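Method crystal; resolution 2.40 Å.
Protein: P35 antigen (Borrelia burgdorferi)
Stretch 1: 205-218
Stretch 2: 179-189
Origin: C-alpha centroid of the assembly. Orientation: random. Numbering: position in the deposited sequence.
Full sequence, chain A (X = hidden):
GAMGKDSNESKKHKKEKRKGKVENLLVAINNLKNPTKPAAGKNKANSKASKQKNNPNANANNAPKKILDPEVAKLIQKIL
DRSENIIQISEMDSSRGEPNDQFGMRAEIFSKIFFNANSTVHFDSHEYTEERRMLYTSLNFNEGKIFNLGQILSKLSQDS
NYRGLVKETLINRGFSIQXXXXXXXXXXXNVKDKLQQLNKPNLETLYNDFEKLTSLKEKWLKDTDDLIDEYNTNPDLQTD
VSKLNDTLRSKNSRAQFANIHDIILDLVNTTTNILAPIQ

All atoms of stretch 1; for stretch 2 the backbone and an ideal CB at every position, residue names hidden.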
# COMPACT_ATOMS: atom_id res chain seq x y z
N THR A 205 -19.94 8.53 -2.67
CA THR A 205 -19.24 7.75 -1.70
C THR A 205 -18.05 7.09 -2.40
O THR A 205 -16.89 7.16 -1.93
CB THR A 205 -20.17 6.72 -1.04
OG1 THR A 205 -20.96 7.40 -0.07
CG2 THR A 205 -19.35 5.62 -0.31
N LEU A 206 -18.32 6.50 -3.56
CA LEU A 206 -17.22 5.81 -4.22
C LEU A 206 -16.14 6.81 -4.65
O LEU A 206 -14.94 6.57 -4.49
CB LEU A 206 -17.72 4.76 -5.25
CG LEU A 206 -17.83 4.89 -6.75
CD1 LEU A 206 -19.10 4.24 -7.29
CD2 LEU A 206 -17.77 6.35 -7.10
N TYR A 207 -16.58 8.00 -5.00
CA TYR A 207 -15.65 9.07 -5.25
C TYR A 207 -14.94 9.56 -3.96
O TYR A 207 -13.72 9.83 -3.96
CB TYR A 207 -16.32 10.21 -5.98
CG TYR A 207 -15.40 11.37 -6.09
CD1 TYR A 207 -14.40 11.44 -7.11
CD2 TYR A 207 -15.44 12.37 -5.15
CE1 TYR A 207 -13.53 12.53 -7.17
CE2 TYR A 207 -14.59 13.43 -5.21
CZ TYR A 207 -13.66 13.51 -6.20
OH TYR A 207 -12.86 14.62 -6.13
N ASN A 208 -15.70 9.68 -2.87
CA ASN A 208 -15.10 9.95 -1.57
C ASN A 208 -14.20 8.80 -1.09
O ASN A 208 -13.17 9.03 -0.47
CB ASN A 208 -16.17 10.32 -0.54
CG ASN A 208 -16.76 11.72 -0.80
OD1 ASN A 208 -16.04 12.66 -1.14
ND2 ASN A 208 -18.07 11.85 -0.65
N ASP A 209 -14.58 7.55 -1.37
CA ASP A 209 -13.73 6.43 -1.04
C ASP A 209 -12.30 6.63 -1.62
O ASP A 209 -11.31 6.50 -0.90
CB ASP A 209 -14.40 5.15 -1.48
CG ASP A 209 -15.56 4.73 -0.51
OD1 ASP A 209 -15.80 5.48 0.47
OD2 ASP A 209 -16.19 3.65 -0.70
N PHE A 210 -12.19 7.05 -2.88
CA PHE A 210 -10.88 7.36 -3.49
C PHE A 210 -10.09 8.36 -2.70
O PHE A 210 -8.89 8.22 -2.55
CB PHE A 210 -10.97 7.81 -4.96
CG PHE A 210 -11.05 6.66 -5.90
CD1 PHE A 210 -10.13 5.58 -5.76
CD2 PHE A 210 -12.05 6.58 -6.86
CE1 PHE A 210 -10.19 4.46 -6.59
CE2 PHE A 210 -12.14 5.46 -7.68
CZ PHE A 210 -11.21 4.40 -7.56
N GLU A 211 -10.78 9.35 -2.17
CA GLU A 211 -10.14 10.38 -1.36
C GLU A 211 -9.55 9.90 -0.08
O GLU A 211 -8.50 10.40 0.34
CB GLU A 211 -11.15 11.47 -1.06
CG GLU A 211 -10.76 12.77 -1.71
CD GLU A 211 -11.95 13.60 -2.17
OE1 GLU A 211 -13.10 13.37 -1.72
OE2 GLU A 211 -11.72 14.48 -3.01
N LYS A 212 -10.23 8.98 0.60
CA LYS A 212 -9.69 8.44 1.84
C LYS A 212 -8.52 7.51 1.54
O LYS A 212 -7.49 7.56 2.20
CB LYS A 212 -10.78 7.78 2.68
CG LYS A 212 -11.55 8.82 3.47
CD LYS A 212 -12.96 8.35 3.75
CE LYS A 212 -13.99 9.43 3.48
NZ LYS A 212 -15.23 8.65 3.37
N LEU A 213 -8.69 6.71 0.50
CA LEU A 213 -7.60 5.90 0.01
C LEU A 213 -6.33 6.70 -0.27
O LEU A 213 -5.27 6.28 0.21
CB LEU A 213 -8.05 5.15 -1.22
CG LEU A 213 -8.20 3.63 -1.13
CD1 LEU A 213 -8.30 3.02 0.25
CD2 LEU A 213 -9.27 3.16 -2.12
N THR A 214 -6.45 7.83 -1.00
CA THR A 214 -5.33 8.75 -1.32
C THR A 214 -4.73 9.27 -0.03
O THR A 214 -3.53 9.46 0.10
CB THR A 214 -5.80 9.94 -2.18
OG1 THR A 214 -6.06 9.48 -3.52
CG2 THR A 214 -4.74 11.11 -2.23
N SER A 215 -5.58 9.49 0.97
CA SER A 215 -5.10 10.09 2.19
C SER A 215 -4.38 9.05 3.10
O SER A 215 -3.48 9.39 3.87
CB SER A 215 -6.25 10.85 2.85
OG SER A 215 -6.19 10.76 4.23
N LEU A 216 -4.78 7.77 2.98
CA LEU A 216 -4.07 6.68 3.62
C LEU A 216 -2.67 6.47 3.00
O LEU A 216 -1.67 6.38 3.72
CB LEU A 216 -4.87 5.41 3.47
CG LEU A 216 -6.07 5.14 4.38
CD1 LEU A 216 -6.82 3.97 3.76
CD2 LEU A 216 -5.59 4.73 5.76
N LYS A 217 -2.60 6.42 1.66
CA LYS A 217 -1.31 6.34 0.94
C LYS A 217 -0.42 7.51 1.32
O LYS A 217 0.79 7.33 1.57
CB LYS A 217 -1.52 6.39 -0.56
CG LYS A 217 -0.22 6.16 -1.33
CD LYS A 217 -0.46 5.73 -2.76
CE LYS A 217 0.86 5.49 -3.49
NZ LYS A 217 0.50 4.80 -4.77
N GLU A 218 -0.99 8.71 1.34
CA GLU A 218 -0.19 9.93 1.53
C GLU A 218 0.47 9.94 2.89
O GLU A 218 1.56 10.43 3.05
CB GLU A 218 -1.07 11.17 1.39
CG GLU A 218 -0.27 12.42 1.14
CD GLU A 218 0.46 12.32 -0.17
OE1 GLU A 218 -0.20 11.85 -1.16
OE2 GLU A 218 1.67 12.69 -0.20
N UNK A 179 -2.98 -2.40 -2.70
CA UNK A 179 -3.94 -3.45 -3.09
C UNK A 179 -5.38 -2.95 -3.06
O UNK A 179 -6.15 -3.17 -4.01
CB UNK A 179 -3.80 -4.66 -2.17
N UNK A 180 -5.76 -2.26 -1.97
CA UNK A 180 -7.13 -1.74 -1.89
C UNK A 180 -7.41 -0.81 -3.08
O UNK A 180 -8.47 -0.93 -3.71
CB UNK A 180 -7.35 -1.00 -0.57
N UNK A 181 -6.49 0.11 -3.40
CA UNK A 181 -6.74 1.03 -4.52
C UNK A 181 -6.98 0.30 -5.85
O UNK A 181 -7.77 0.75 -6.70
CB UNK A 181 -5.56 1.99 -4.67
N UNK A 182 -6.32 -0.85 -6.03
CA UNK A 182 -6.35 -1.51 -7.32
C UNK A 182 -7.52 -2.50 -7.42
O UNK A 182 -8.01 -2.77 -8.52
CB UNK A 182 -5.02 -2.23 -7.57
N UNK A 183 -7.96 -3.06 -6.31
CA UNK A 183 -9.10 -3.97 -6.35
C UNK A 183 -10.33 -3.12 -6.66
O UNK A 183 -11.17 -3.48 -7.53
CB UNK A 183 -9.26 -4.74 -5.04
N UNK A 184 -10.42 -2.01 -5.94
CA UNK A 184 -11.51 -1.06 -6.10
C UNK A 184 -11.52 -0.45 -7.52
O UNK A 184 -12.57 -0.34 -8.07
CB UNK A 184 -11.40 0.04 -5.05
N UNK A 185 -10.37 -0.11 -8.12
CA UNK A 185 -10.40 0.40 -9.48
C UNK A 185 -10.83 -0.66 -10.49
O UNK A 185 -11.50 -0.34 -11.46
CB UNK A 185 -9.02 0.95 -9.86
N UNK A 186 -10.44 -1.92 -10.26
CA UNK A 186 -10.80 -3.03 -11.14
C UNK A 186 -12.29 -3.33 -10.98
O UNK A 186 -12.98 -3.53 -11.99
CB UNK A 186 -9.96 -4.27 -10.83
N UNK A 187 -12.79 -3.35 -9.74
CA UNK A 187 -14.23 -3.44 -9.49
C UNK A 187 -15.05 -2.43 -10.30
O UNK A 187 -15.99 -2.81 -10.97
CB UNK A 187 -14.50 -3.24 -8.00
N UNK A 188 -14.68 -1.16 -10.22
CA UNK A 188 -15.43 -0.06 -10.83
C UNK A 188 -15.39 -0.16 -12.35
O UNK A 188 -16.44 -0.09 -12.99
CB UNK A 188 -14.87 1.29 -10.38
N UNK A 189 -14.19 -0.28 -12.92
CA UNK A 189 -13.99 -0.42 -14.37
C UNK A 189 -14.64 -1.68 -14.95
O UNK A 189 -15.05 -1.70 -16.11
CB UNK A 189 -12.49 -0.44 -14.68

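Stretches 1 and 2 are both helical and nearly antiparallel: their N-to-C directions differ by 159° and their axes come within 10.4 Å. Leu206, Phe210, Leu213 and the aliphatic part of Lys217 form the visible surface against which each position can be judged.

At position 179 the ideal CB has nothing of stretch 1 within 5.5 Å, so this contact sets no preference; the residue is Leu179.

Position 180 points toward stretch 1, its ideal CB 4.2 Å from Leu213 CD1. A small apolar residue suits so near a methyl group, although a longer chain that turned aside is not excluded. It is Ala180, whose CB packs 4.2 Å from Leu213 CD1.

Position 181 points sideways, with its ideal CB 4.7 Å from Leu213 CD2. The backbone comes closest to stretch 1 here, at 6.7 Å between CA atoms of 181 and Leu213. A flexible apolar chain could run along the helix groove; leucine or isoleucine might also serve. Met181 (m, t, p) places CG 3.7 Å from Leu213 CG and extends SD to 4.0 Å from Lys217 CD, a methylene of the lysine chain. It has the largest contact area in the stretch.

Position 182 points away and 183 is out of reach, so stretch 1 constrains neither; they are Glu182 and Glu183.

Position 184 points toward stretch 1, its ideal CB 4.8 Å from both Leu213 CD2 and Phe210 CE1. Facing two apolar groups, a branched aliphatic residue is favoured, with valine, leucine or isoleucine plausible. In Ile184, CD1 lies 3.9 Å from Leu213 CD2 and CG2 3.8 Å from Phe210 CZ, so its two branches touch different neighbours.

Position 185 points sideways, its ideal CB 4.7 Å from Phe210 CZ. The ring offers no conventional polar partner; alanine, serine or another small residue would fit. Ser185 (m) turns its hydroxyl back to its own helix, OG donating to Met181 O at 2.8 Å. That satisfies the hydroxyl while OG also sits 3.7 Å from Phe210 CE1.

Positions 186 and 187 lie out of reach, leaving their identities open from this side: Ala186 and Lys187.

Position 188 points toward stretch 1, but its ideal CB has no neighbour within 5.5 Å and its CA is 9.0 Å from that of Leu206. This wider gap asks for an apolar chain with reach, such as leucine, isoleucine or methionine. Ile188 (m, t) spans it with CD1, 3.7 Å from Phe210 CE2 and 4.1 Å from Leu206 CG.

Position 189 is again out of reach and undetermined by this contact; it is Leu189.

Stretch 2 179-189: LAMEEISAKIL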
# COMPACT_ATOMS: atom_id res chain seq x y z
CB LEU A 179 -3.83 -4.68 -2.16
CG LEU A 179 -4.93 -5.74 -2.33
CD1 LEU A 179 -4.93 -6.39 -3.73
CD2 LEU A 179 -4.81 -6.84 -1.28
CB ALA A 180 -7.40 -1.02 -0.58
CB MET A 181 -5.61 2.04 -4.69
CG MET A 181 -5.43 2.98 -3.50
SD MET A 181 -3.84 3.83 -3.53
CE MET A 181 -4.20 5.16 -4.66
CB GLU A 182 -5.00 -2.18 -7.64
CG GLU A 182 -3.87 -1.19 -7.53
CD GLU A 182 -2.52 -1.69 -8.01
OE1 GLU A 182 -2.37 -2.92 -8.24
OE2 GLU A 182 -1.61 -0.83 -8.14
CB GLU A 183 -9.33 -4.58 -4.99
CG GLU A 183 -8.48 -5.77 -4.63
CD GLU A 183 -8.89 -6.33 -3.28
OE1 GLU A 183 -10.09 -6.62 -3.09
OE2 GLU A 183 -8.04 -6.44 -2.41
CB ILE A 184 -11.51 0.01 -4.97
CG1 ILE A 184 -12.17 -0.55 -3.73
CG2 ILE A 184 -12.13 1.35 -5.41
CD1 ILE A 184 -11.67 0.13 -2.47
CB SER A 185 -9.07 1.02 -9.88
OG SER A 185 -8.71 2.05 -9.01
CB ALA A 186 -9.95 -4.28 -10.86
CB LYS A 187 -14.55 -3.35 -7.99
CG LYS A 187 -14.43 -4.71 -7.33
CD LYS A 187 -14.55 -4.66 -5.82
CE LYS A 187 -14.74 -6.13 -5.41
NZ LYS A 187 -14.37 -6.45 -4.01
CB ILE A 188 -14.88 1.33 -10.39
CG1 ILE A 188 -15.20 1.60 -8.92
CG2 ILE A 188 -15.35 2.46 -11.34
CD1 ILE A 188 -14.69 2.95 -8.45
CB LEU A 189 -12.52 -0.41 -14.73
CG LEU A 189 -11.66 0.82 -14.50
CD1 LEU A 189 -10.21 0.40 -14.76
CD2 LEU A 189 -12.03 2.00 -15.41
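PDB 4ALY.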